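Local coordinates for putative cell adhesion protein (Bacteroides thetaiotaomicron, PDB 4DGU), which is a fimbrillin-like protein that probably serves as a subunit of the adhesive pili of this gut bacterium and binds zinc ions, at residues F14-D20 / Q119-F125. Residues are numbered along the deposited sequence.
Sequences FSISIDD and QNVSLKF
Two parallel strands, 14-20 and 120-125, pair in register S15–N120 to D20–F125, axes 4.3 Å apart and twisted by 36°. S15, S17 and D19 each bond through N and O to both neighbours of their partner. Q119, still in a loop, starts the ladder: its O accepts S15 N at 2.9 Å. N120, chi1 t, leans its amide across to strand 14-20, so ND2 donates to S15 OG at 2.7 Å. V121 N meets S15 O at 2.8 Å and V121 O takes S17 N at 3.1 Å; its branched side chain suits an extended backbone, CG2 lying 3.5 Å from F14 CD1. Small S122 sits beside S17 on the polar face. L123 repeats the ladder, N to S17 O at 3.0 Å and O to D19 N at 2.8 Å. K124 keeps its charged chain beside D19, a zinc-binding residue of this protein, though without zinc in this chain. F125 N closes on D19 O at 3.0 Å; beside it D20 is satisfied by N31 and the A36 backbone. This amphipathic pairing implies that I16, I18, V121, L123 and F125 form a buried apolar side, I16, V121, L123 and F125 against strands 45-50 and 77-83, and that the polar face turns toward solvent.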
ATOM      1  N   PHE A  14      45.885  -5.273   5.492  1.00 58.06           N
ATOM      2  CA  PHE A  14      44.735  -4.382   5.551  1.00 54.41           C
ATOM      3  C   PHE A  14      43.904  -4.644   6.794  1.00 57.72           C
ATOM      4  O   PHE A  14      43.787  -5.791   7.240  1.00 57.37           O
ATOM      5  CB  PHE A  14      43.849  -4.493   4.288  1.00 53.14           C
ATOM      6  CG  PHE A  14      43.186  -5.827   4.020  1.00 51.86           C
ATOM      7  CD1 PHE A  14      41.931  -6.118   4.541  1.00 52.64           C
ATOM      8  CD2 PHE A  14      43.786  -6.768   3.197  1.00 51.59           C
ATOM      9  CE1 PHE A  14      41.304  -7.330   4.253  1.00 52.32           C
ATOM     10  CE2 PHE A  14      43.147  -7.973   2.904  1.00 53.30           C
ATOM     11  CZ  PHE A  14      41.920  -8.250   3.436  1.00 51.48           C
ATOM     12  N   SER A  15      43.293  -3.572   7.329  1.00 53.49           N
ATOM     13  CA  SER A  15      42.374  -3.677   8.454  1.00 52.92           C
ATOM     14  C   SER A  15      40.936  -3.699   7.905  1.00 55.12           C
ATOM     15  O   SER A  15      40.701  -3.341   6.737  1.00 52.83           O
ATOM     16  CB  SER A  15      42.591  -2.535   9.442  1.00 56.24           C
ATOM     17  OG  SER A  15      42.252  -1.281   8.875  1.00 60.16           O
ATOM     18  N   ILE A  16      39.991  -4.142   8.733  1.00 51.40           N
ATOM     19  CA  ILE A  16      38.586  -4.209   8.356  1.00 50.22           C
ATOM     20  C   ILE A  16      37.783  -3.223   9.221  1.00 56.62           C
ATOM     21  O   ILE A  16      38.075  -3.047  10.414  1.00 58.12           O
ATOM     22  CB  ILE A  16      38.083  -5.684   8.472  1.00 52.23           C
ATOM     23  CG1 ILE A  16      38.681  -6.609   7.369  1.00 52.23           C
ATOM     24  CG2 ILE A  16      36.552  -5.831   8.613  1.00 51.24           C
ATOM     25  CD1 ILE A  16      38.165  -6.457   5.955  1.00 55.45           C
ATOM     26  N   SER A  17      36.784  -2.578   8.601  1.00 52.69           N
ATOM     27  CA  SER A  17      35.822  -1.698   9.258  1.00 52.29           C
ATOM     28  C   SER A  17      34.428  -2.222   8.935  1.00 52.78           C
ATOM     29  O   SER A  17      34.184  -2.683   7.816  1.00 51.99           O
ATOM     30  CB  SER A  17      36.019  -0.236   8.866  1.00 56.55           C
ATOM     31  OG  SER A  17      35.437   0.073   7.614  1.00 68.27           O
ATOM     32  N   ILE A  18      33.541  -2.211   9.931  1.00 48.00           N
ATOM     33  CA  ILE A  18      32.173  -2.735   9.821  1.00 44.79           C
ATOM     34  C   ILE A  18      31.214  -1.623   9.460  1.00 47.16           C
ATOM     35  O   ILE A  18      30.926  -0.752  10.275  1.00 47.32           O
ATOM     36  CB  ILE A  18      31.745  -3.466  11.134  1.00 46.73           C
ATOM     37  CG1 ILE A  18      32.793  -4.523  11.578  1.00 46.13           C
ATOM     38  CG2 ILE A  18      30.315  -4.057  11.023  1.00 45.85           C
ATOM     39  CD1 ILE A  18      33.157  -5.638  10.516  1.00 47.18           C
ATOM     40  N   ASP A  19      30.689  -1.670   8.250  1.00 43.27           N
ATOM     41  CA  ASP A  19      29.747  -0.661   7.792  1.00 42.71           C
ATOM     42  C   ASP A  19      28.437  -1.345   7.421  1.00 47.50           C
ATOM     43  O   ASP A  19      28.332  -2.565   7.554  1.00 45.20           O
ATOM     44  CB  ASP A  19      30.355   0.133   6.618  1.00 44.71           C
ATOM     45  CG  ASP A  19      31.394   1.183   7.000  1.00 56.53           C
ATOM     46  OD1 ASP A  19      31.399   1.632   8.181  1.00 59.63           O
ATOM     47  OD2 ASP A  19      32.163   1.598   6.111  1.00 62.98           O
ATOM     48  N   ASP A  20      27.422  -0.569   7.000  1.00 45.58           N
ATOM     49  CA  ASP A  20      26.109  -1.104   6.631  1.00 44.40           C
ATOM     50  C   ASP A  20      25.860  -0.995   5.151  1.00 46.44           C
ATOM     51  O   ASP A  20      26.288  -0.027   4.545  1.00 45.77           O
ATOM     52  CB  ASP A  20      25.005  -0.332   7.375  1.00 45.73           C
ATOM     53  CG  ASP A  20      25.070  -0.508   8.878  1.00 51.26           C
ATOM     54  OD1 ASP A  20      24.741  -1.606   9.362  1.00 50.66           O
ATOM     55  OD2 ASP A  20      25.429   0.457   9.573  1.00 59.69           O
ATOM     56  N   GLN A 119      44.903   0.339   2.859  1.00 54.61           N
ATOM     57  CA  GLN A 119      45.146   0.088   4.280  0.50 54.97           C
ATOM     58  C   GLN A 119      43.867  -0.369   4.987  1.00 56.60           C
ATOM     59  O   GLN A 119      43.968  -1.168   5.915  1.00 55.96           O
ATOM     60  CB  GLN A 119      45.765   1.316   4.979  0.50 58.44           C
ATOM     61  CG  GLN A 119      46.274   1.083   6.416  0.50 72.47           C
ATOM     62  CD  GLN A 119      47.188  -0.113   6.564  0.50 82.79           C
ATOM     63  OE1 GLN A 119      48.392  -0.049   6.276  0.50 76.94           O
ATOM     64  NE2 GLN A 119      46.634  -1.221   7.056  0.50 66.05           N
ATOM     65  N   ASN A 120      42.681   0.081   4.540  1.00 50.76           N
ATOM     66  CA  ASN A 120      41.442  -0.337   5.155  1.00 51.15           C
ATOM     67  C   ASN A 120      40.443  -0.839   4.130  1.00 54.71           C
ATOM     68  O   ASN A 120      40.366  -0.318   3.022  1.00 56.63           O
ATOM     69  CB  ASN A 120      40.822   0.820   5.971  1.00 55.71           C
ATOM     70  CG  ASN A 120      39.661   0.385   6.841  1.00 66.73           C
ATOM     71  OD1 ASN A 120      38.487   0.618   6.529  1.00 52.99           O
ATOM     72  ND2 ASN A 120      39.970  -0.310   7.919  1.00 59.51           N
ATOM     73  N   VAL A 121      39.694  -1.874   4.513  1.00 48.01           N
ATOM     74  CA  VAL A 121      38.665  -2.495   3.691  1.00 46.07           C
ATOM     75  C   VAL A 121      37.342  -2.379   4.476  1.00 48.03           C
ATOM     76  O   VAL A 121      37.253  -2.877   5.592  1.00 46.46           O
ATOM     77  CB  VAL A 121      39.052  -3.956   3.309  1.00 49.01           C
ATOM     78  CG1 VAL A 121      37.871  -4.728   2.710  1.00 47.35           C
ATOM     79  CG2 VAL A 121      40.255  -3.973   2.360  1.00 48.88           C
ATOM     80  N   SER A 122      36.352  -1.665   3.913  1.00 44.61           N
ATOM     81  CA  SER A 122      35.046  -1.489   4.563  1.00 45.16           C
ATOM     82  C   SER A 122      34.043  -2.530   4.093  1.00 46.79           C
ATOM     83  O   SER A 122      33.629  -2.497   2.937  1.00 47.57           O
ATOM     84  CB  SER A 122      34.483  -0.095   4.303  1.00 50.87           C
ATOM     85  OG  SER A 122      35.434   0.899   4.641  1.00 71.32           O
ATOM     86  N   LEU A 123      33.659  -3.441   4.978  1.00 41.91           N
ATOM     87  CA  LEU A 123      32.661  -4.454   4.679  1.00 41.72           C
ATOM     88  C   LEU A 123      31.281  -3.872   4.911  1.00 44.02           C
ATOM     89  O   LEU A 123      31.010  -3.389   6.017  1.00 43.29           O
ATOM     90  CB  LEU A 123      32.856  -5.731   5.536  1.00 42.27           C
ATOM     91  CG  LEU A 123      34.003  -6.649   5.170  1.00 47.12           C
ATOM     92  CD1 LEU A 123      34.255  -7.603   6.277  1.00 47.86           C
ATOM     93  CD2 LEU A 123      33.700  -7.447   3.896  1.00 50.67           C
ATOM     94  N   LYS A 124      30.419  -3.926   3.864  1.00 38.90           N
ATOM     95  CA  LYS A 124      29.033  -3.413   3.886  1.00 37.12           C
ATOM     96  C   LYS A 124      28.082  -4.567   4.195  1.00 39.30           C
ATOM     97  O   LYS A 124      27.726  -5.358   3.303  1.00 37.69           O
ATOM     98  CB  LYS A 124      28.649  -2.709   2.560  1.00 39.09           C
ATOM     99  CG  LYS A 124      29.650  -1.653   2.051  1.00 56.40           C
ATOM    100  CD  LYS A 124      29.535  -0.326   2.764  1.00 73.62           C
ATOM    101  CE  LYS A 124      30.097   0.814   1.947  1.00 92.85           C
ATOM    102  NZ  LYS A 124      29.127   1.300   0.917  1.00107.02           N
ATOM    103  N   PHE A 125      27.669  -4.654   5.477  1.00 35.43           N
ATOM    104  CA  PHE A 125      26.809  -5.727   5.921  1.00 36.00           C
ATOM    105  C   PHE A 125      25.300  -5.476   5.715  1.00 41.68           C
ATOM    106  O   PHE A 125      24.755  -4.417   6.054  1.00 40.94           O
ATOM    107  CB  PHE A 125      27.058  -6.028   7.399  1.00 38.62           C
ATOM    108  CG  PHE A 125      28.293  -6.865   7.627  1.00 41.14           C
ATOM    109  CD1 PHE A 125      29.539  -6.264   7.799  1.00 43.01           C
ATOM    110  CD2 PHE A 125      28.213  -8.259   7.669  1.00 41.82           C
ATOM    111  CE1 PHE A 125      30.678  -7.049   8.015  1.00 43.96           C
ATOM    112  CE2 PHE A 125      29.356  -9.034   7.873  1.00 44.29           C
ATOM    113  CZ  PHE A 125      30.578  -8.426   8.047  1.00 41.65           C
TER